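Nucleoprotein (Rift valley fever virus, PDB 3OV9) encapsidates the viral genomic RNA, binding single-stranded nucleic acid tightly, shielding it from nucleases and assembling into ring-shaped hexamers needed to form the nucleocapsid. Local coordinates at residues I21-W24 and V25-F28; Q198-N201 and A202-S206; I39-L42 and K43-G47. All coordinates share one frame; numbering follows the deposited sequence. Where two conformers were deposited one is given.

Each of the three contacts is about two turns of one helix in an all-helical chain, and none touches another; contacts 2 and 3 include the C-terminal end of their helix. Contact 1, on helix 18-28, comes first in the sequence; contact 3 follows on the next helix, 35-46, and contact 2 comes much later, on helix 189-204. In space contact 2, last along the chain, lies between the others: its centre is about 15 Å from that of contact 1 and about 24 Å from that of contact 3, which are about 30 Å apart. Helices 18-28 and 35-46 each meet a different neighbouring subunit, consistent with the need for region 1-71 in oligomerization, whereas no other chain touches contact 2.

Contact 1: I21-W24 and V25-F28; sequences IEQW and VREF
Four i to i+4 backbone bonds run straight through the join between Ile21-Trp24 and Val25-Phe28, from Val25 N to Ile21 O (2.9 Å) through to Phe28 N to Trp24 O (2.9 Å), so the contact is one regular stretch of alpha-helix. On its apolar side Trp24 and Phe28 stand a turn apart. The phenyl ring and the five-membered ring of the indole are almost parallel, 20° apart, but offset, with centroids 6.0 Å from each other, so there is little stacking; the closer meeting is Trp24 CB with Phe28 CE2 at 4.0 Å. Glu27 OE1 approaches the indole at its edge, near the ring plane, 3.8 Å from Trp24 CD1. On the polar side, Arg26 bends at chi3 (-67°) and folds back over the preceding turn, one face of its guanidinium lying over Glu22 O and the Gln23 backbone. One water links the opposite charges, giving a hydrogen to Glu22 OE1 at 2.6 Å and accepting one from Arg26 NH1 at 2.9 Å; Glu22 OE2 has a salt bridge with Arg18. The segment belongs to region 1-71, essential for oligomerization, and its apolar residues suit burial against a second subunit: Ile21 and Val25 pack on its Leu122, Phe28 on Leu60 of its helix 50-63. Glu27 OE2 adds a hydrogen bond to Thr82 OG1 of that subunit's helix 77-90.

Contact 2: Q198-N201 and A202-S206; sequences QPMN and AAVNS. With NA (sodium ion), chain E.
Asn201 and Asn205, one turn apart, both carry CG beside the backbone N (chi1 -71° and -66°), which sends their amides out on the same flank of the helix, where a single water joins them. It donates to Asn201 OD1 at 3.0 Å and accepts a weak bond from Asn205 ND2 at 3.3 Å. The motif is the C-terminal end of an alpha-helix, 189-204, in the orthogonal bundle. Its last turns are tied by i to i+4 backbone bonds such as Val204 N to Met200 O, 3.0 Å, while Asn205 N to Asn201 O is more bent, at 141°, as Asn205 leaves helical torsions. Val204 CG2, also beside its own backbone N, lies 3.2 Å from Met200 O; the branched valine and the long, flexible methionine suit the face that packs on helix 159-180, at Leu166 and Leu173 respectively. The short side chains of Ala202 and Ala203 let other groups approach closely: both line the nitrite site, and Ala202 meets Tyr30, which probably binds RNA as in related proteins. Near the helix end, Ala203 O takes a hydrogen bond from Arg214 NH1. Past the helix, the sodium ion is bound by Ser206 O at 3.0 Å, by Ile209 O and by a water oxygen 2.5 Å from the sodium.

Contact 3: I39-L42 and K43-G47; sequences IELL and KQYGG
Leu41 and Tyr45 meet along one side of the helix, their side chains side by side and pointing the same way, with Leu41 CD2 4.0 Å from Tyr45 CE2. Both hold CG beside the backbone N (chi1 -68° for Leu41), which lays the tyrosine ring alongside the leucine branch instead of swinging it off the turn. The ring also passes close to the backbone it follows: Tyr45 CD2 is 3.2 Å from Leu41 O, the same oxygen that accepts the nearly straight bond from Tyr45 N (2.9 Å, 169°). Over one face of the ring, offset from its centre, lies Gln44 NE2. Leucine suits a buried place here, its side chain also touching Leu102, and the broad tyrosine bridges from Leu41 to Tyr90 of helix 77-90.

This is the C-terminal end of helix 35-46, within the N-terminal region essential for oligomerization, and i to i+4 backbone bonds carry the helix to its close. Lys43 buries as much surface as Leu41, on another flank. Its CG, beside the backbone N, lies 3.5 Å from Ile39 O; bends at chi2 and chi3 then turn the chain off the helix. The long, charged lysine suits an exposed place, and its side chain packs on Trp50 and on Leu7 of a neighbouring subunit.

Leu42, next in buried surface, turns its apolar side chain inward onto Met57, Leu111 and Tyr90, as suits a leucine in the core. Its carbonyl holds the helix end: Gly46 N reaches Leu42 O at 2.8 Å, a close approach that suits glycine. Gly47 leaves the helix with a positive phi, which favours glycine, while Gly47 N still bonds Lys43 O at 3.0 Å.

Contact 1: I21-W24 and V25-F28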
# COMPACT_ATOMS: atom_id res chain seq x y z
N ILE A 21 22.67 37.72 -18.27
CA ILE A 21 22.00 36.46 -17.95
C ILE A 21 22.31 36.01 -16.52
O ILE A 21 21.41 35.55 -15.80
CB ILE A 21 22.34 35.35 -18.98
CG1 ILE A 21 21.66 35.66 -20.32
CG2 ILE A 21 21.91 33.98 -18.48
CD1 ILE A 21 22.29 34.98 -21.51
N GLU A 22 23.57 36.16 -16.10
CA GLU A 22 23.98 35.79 -14.74
C GLU A 22 23.30 36.64 -13.67
O GLU A 22 23.02 36.14 -12.57
CB GLU A 22 25.51 35.81 -14.60
CG GLU A 22 26.20 34.62 -15.29
CD GLU A 22 27.71 34.64 -15.17
OE1 GLU A 22 28.26 35.59 -14.57
OE2 GLU A 22 28.36 33.70 -15.69
N GLN A 23 23.02 37.91 -13.99
CA GLN A 23 22.26 38.78 -13.10
C GLN A 23 20.83 38.27 -12.95
O GLN A 23 20.28 38.26 -11.84
CB GLN A 23 22.25 40.23 -13.61
CG GLN A 23 23.53 41.00 -13.34
CD GLN A 23 23.38 42.51 -13.51
OE1 GLN A 23 22.37 43.09 -13.14
NE2 GLN A 23 24.41 43.15 -14.06
N TRP A 24 20.22 37.84 -14.05
CA TRP A 24 18.88 37.26 -14.01
C TRP A 24 18.86 35.98 -13.18
O TRP A 24 17.94 35.75 -12.39
CB TRP A 24 18.32 37.01 -15.41
CG TRP A 24 17.92 38.26 -16.15
CD1 TRP A 24 17.43 39.42 -15.61
CD2 TRP A 24 17.95 38.45 -17.57
NE1 TRP A 24 17.17 40.33 -16.61
CE2 TRP A 24 17.48 39.76 -17.82
CE3 TRP A 24 18.34 37.66 -18.66
CZ2 TRP A 24 17.38 40.29 -19.11
CZ3 TRP A 24 18.25 38.18 -19.94
CH2 TRP A 24 17.77 39.49 -20.16
N VAL A 25 19.89 35.14 -13.37
CA VAL A 25 20.02 33.90 -12.60
C VAL A 25 19.96 34.22 -11.10
O VAL A 25 19.20 33.59 -10.37
CB VAL A 25 21.33 33.14 -12.93
CG1 VAL A 25 21.54 31.98 -11.97
CG2 VAL A 25 21.30 32.63 -14.36
N ARG A 26 20.75 35.21 -10.68
CA ARG A 26 20.77 35.64 -9.28
C ARG A 26 19.43 36.20 -8.80
O ARG A 26 19.00 35.90 -7.69
CB ARG A 26 21.88 36.67 -9.04
CG ARG A 26 23.29 36.10 -9.09
CD ARG A 26 24.33 37.11 -8.61
NE ARG A 26 24.44 38.25 -9.51
CZ ARG A 26 25.25 38.31 -10.57
NH1 ARG A 26 26.03 37.28 -10.88
NH2 ARG A 26 25.28 39.40 -11.32
N GLU A 27 18.77 36.99 -9.65
CA GLU A 27 17.47 37.58 -9.32
C GLU A 27 16.41 36.51 -9.06
O GLU A 27 15.60 36.64 -8.15
CB GLU A 27 16.99 38.53 -10.42
CG GLU A 27 15.76 39.36 -10.04
CD GLU A 27 15.16 40.16 -11.19
OE1 GLU A 27 15.75 40.19 -12.30
OE2 GLU A 27 14.09 40.76 -10.98
N PHE A 28 16.46 35.44 -9.86
CA PHE A 28 15.45 34.39 -9.84
C PHE A 28 15.82 33.16 -9.02
O PHE A 28 15.04 32.20 -8.95
CB PHE A 28 15.12 33.95 -11.28
CG PHE A 28 14.63 35.06 -12.17
CD1 PHE A 28 13.72 36.01 -11.72
CD2 PHE A 28 15.06 35.11 -13.50
CE1 PHE A 28 13.27 37.02 -12.57
CE2 PHE A 28 14.61 36.12 -14.35
CZ PHE A 28 13.72 37.08 -13.89
O HOH W 1 28.03 37.67 -12.96

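Contact 2: Q198-N201 and A202-S206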
# COMPACT_ATOMS: atom_id res chain seq x y z
N GLN A 198 20.27 22.70 -1.51
CA GLN A 198 19.60 23.88 -2.07
C GLN A 198 19.53 25.06 -1.07
O GLN A 198 19.97 26.16 -1.42
CB GLN A 198 18.22 23.54 -2.65
CG GLN A 198 17.66 24.60 -3.59
CD GLN A 198 16.43 24.14 -4.35
OE1 GLN A 198 16.24 24.51 -5.51
NE2 GLN A 198 15.58 23.34 -3.71
N PRO A 199 19.01 24.84 0.15
CA PRO A 199 19.05 25.93 1.14
C PRO A 199 20.47 26.29 1.60
O PRO A 199 20.72 27.46 1.93
CB PRO A 199 18.22 25.39 2.32
CG PRO A 199 18.19 23.92 2.13
CD PRO A 199 18.23 23.69 0.66
N MET A 200 21.38 25.32 1.60
CA MET A 200 22.79 25.56 1.93
C MET A 200 23.41 26.56 0.95
O MET A 200 23.91 27.61 1.35
CB MET A 200 23.60 24.26 1.96
CG MET A 200 25.07 24.42 2.37
SD MET A 200 26.09 22.92 2.21
CE MET A 200 26.17 22.74 0.42
N ASN A 201 23.33 26.24 -0.35
CA ASN A 201 23.91 27.09 -1.38
C ASN A 201 23.26 28.47 -1.47
O ASN A 201 23.95 29.46 -1.75
CB ASN A 201 23.89 26.39 -2.74
CG ASN A 201 24.89 25.24 -2.83
OD1 ASN A 201 25.97 25.29 -2.24
ND2 ASN A 201 24.52 24.21 -3.57
N ALA A 202 21.96 28.54 -1.23
CA ALA A 202 21.24 29.82 -1.20
C ALA A 202 21.82 30.77 -0.16
O ALA A 202 22.05 31.95 -0.44
CB ALA A 202 19.74 29.60 -0.96
N ALA A 203 22.07 30.26 1.05
CA ALA A 203 22.65 31.07 2.11
C ALA A 203 24.12 31.41 1.83
O ALA A 203 24.56 32.53 2.11
CB ALA A 203 22.50 30.38 3.46
N VAL A 204 24.85 30.46 1.27
CA VAL A 204 26.27 30.66 0.92
C VAL A 204 26.41 31.82 -0.07
O VAL A 204 27.35 32.61 0.03
CB VAL A 204 26.91 29.37 0.35
CG1 VAL A 204 28.29 29.66 -0.25
CG2 VAL A 204 27.02 28.30 1.44
N ASN A 205 25.47 31.91 -1.01
CA ASN A 205 25.54 32.88 -2.10
C ASN A 205 24.64 34.11 -1.96
O ASN A 205 24.56 34.93 -2.88
CB ASN A 205 25.26 32.17 -3.44
CG ASN A 205 26.34 31.17 -3.80
OD1 ASN A 205 27.53 31.50 -3.84
ND2 ASN A 205 25.93 29.94 -4.09
N SER A 206 23.97 34.25 -0.82
CA SER A 206 23.03 35.36 -0.62
C SER A 206 23.73 36.71 -0.49
O SER A 206 24.93 36.77 -0.20
CB SER A 206 22.15 35.10 0.60
OG SER A 206 22.80 35.51 1.79
NA NA E . 27.13 38.65 0.45
O HOH W 2 27.86 27.42 -3.10
O HOH W 3 27.02 40.78 -0.88

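Contact 3: I39-L42 and K43-G47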
# COMPACT_ATOMS: atom_id res chain seq x y z
N ILE A 39 14.86 40.47 10.37
CA ILE A 39 15.34 41.45 11.35
C ILE A 39 14.38 42.64 11.46
O ILE A 39 14.14 43.14 12.56
CB ILE A 39 16.79 41.91 11.04
CG1 ILE A 39 17.74 40.71 11.12
CG2 ILE A 39 17.25 43.01 12.00
CD1 ILE A 39 19.09 40.95 10.52
N GLU A 40 13.81 43.07 10.34
CA GLU A 40 12.81 44.14 10.34
C GLU A 40 11.62 43.77 11.22
O GLU A 40 11.17 44.58 12.03
CB GLU A 40 12.35 44.48 8.92
CG GLU A 40 11.42 45.70 8.85
CD GLU A 40 11.07 46.10 7.43
OE1 GLU A 40 10.91 45.21 6.57
OE2 GLU A 40 10.95 47.32 7.18
N LEU A 41 11.12 42.55 11.05
CA LEU A 41 9.98 42.05 11.82
C LEU A 41 10.30 41.90 13.30
O LEU A 41 9.46 42.20 14.15
CB LEU A 41 9.46 40.73 11.24
CG LEU A 41 8.78 40.78 9.86
CD1 LEU A 41 8.59 39.37 9.32
CD2 LEU A 41 7.46 41.53 9.89
N LEU A 42 11.52 41.45 13.61
CA LEU A 42 11.98 41.33 15.00
C LEU A 42 11.97 42.68 15.72
O LEU A 42 11.44 42.79 16.82
CB LEU A 42 13.38 40.71 15.08
CG LEU A 42 13.52 39.21 14.80
CD1 LEU A 42 14.99 38.83 14.68
CD2 LEU A 42 12.83 38.37 15.87
N LYS A 43 12.56 43.69 15.08
CA LYS A 43 12.60 45.06 15.60
C LYS A 43 11.20 45.66 15.76
O LYS A 43 10.91 46.30 16.77
CB LYS A 43 13.45 45.95 14.68
CG LYS A 43 14.95 45.71 14.75
CD LYS A 43 15.68 46.76 15.58
CE LYS A 43 15.96 48.02 14.77
NZ LYS A 43 16.71 49.06 15.55
N GLN A 44 10.35 45.42 14.76
CA GLN A 44 8.97 45.91 14.75
C GLN A 44 8.15 45.35 15.90
O GLN A 44 7.53 46.10 16.66
CB GLN A 44 8.30 45.59 13.41
CG GLN A 44 6.83 45.99 13.32
CD GLN A 44 6.13 45.38 12.13
OE1 GLN A 44 6.41 45.73 10.98
NE2 GLN A 44 5.21 44.46 12.39
N TYR A 45 8.14 44.02 16.02
CA TYR A 45 7.35 43.33 17.04
C TYR A 45 7.96 43.44 18.44
O TYR A 45 7.23 43.51 19.43
CB TYR A 45 7.18 41.85 16.69
CG TYR A 45 6.24 41.57 15.53
CD1 TYR A 45 4.94 42.08 15.51
CD2 TYR A 45 6.65 40.76 14.46
CE1 TYR A 45 4.08 41.82 14.45
CE2 TYR A 45 5.79 40.49 13.40
CZ TYR A 45 4.51 41.03 13.40
OH TYR A 45 3.67 40.76 12.35
N GLY A 46 9.28 43.46 18.51
CA GLY A 46 9.99 43.35 19.78
C GLY A 46 10.34 44.65 20.48
O GLY A 46 10.41 44.70 21.71
N GLY A 47 10.57 45.70 19.69
CA GLY A 47 10.98 47.00 20.23
C GLY A 47 12.27 46.90 21.03
O GLY A 47 13.27 46.38 20.53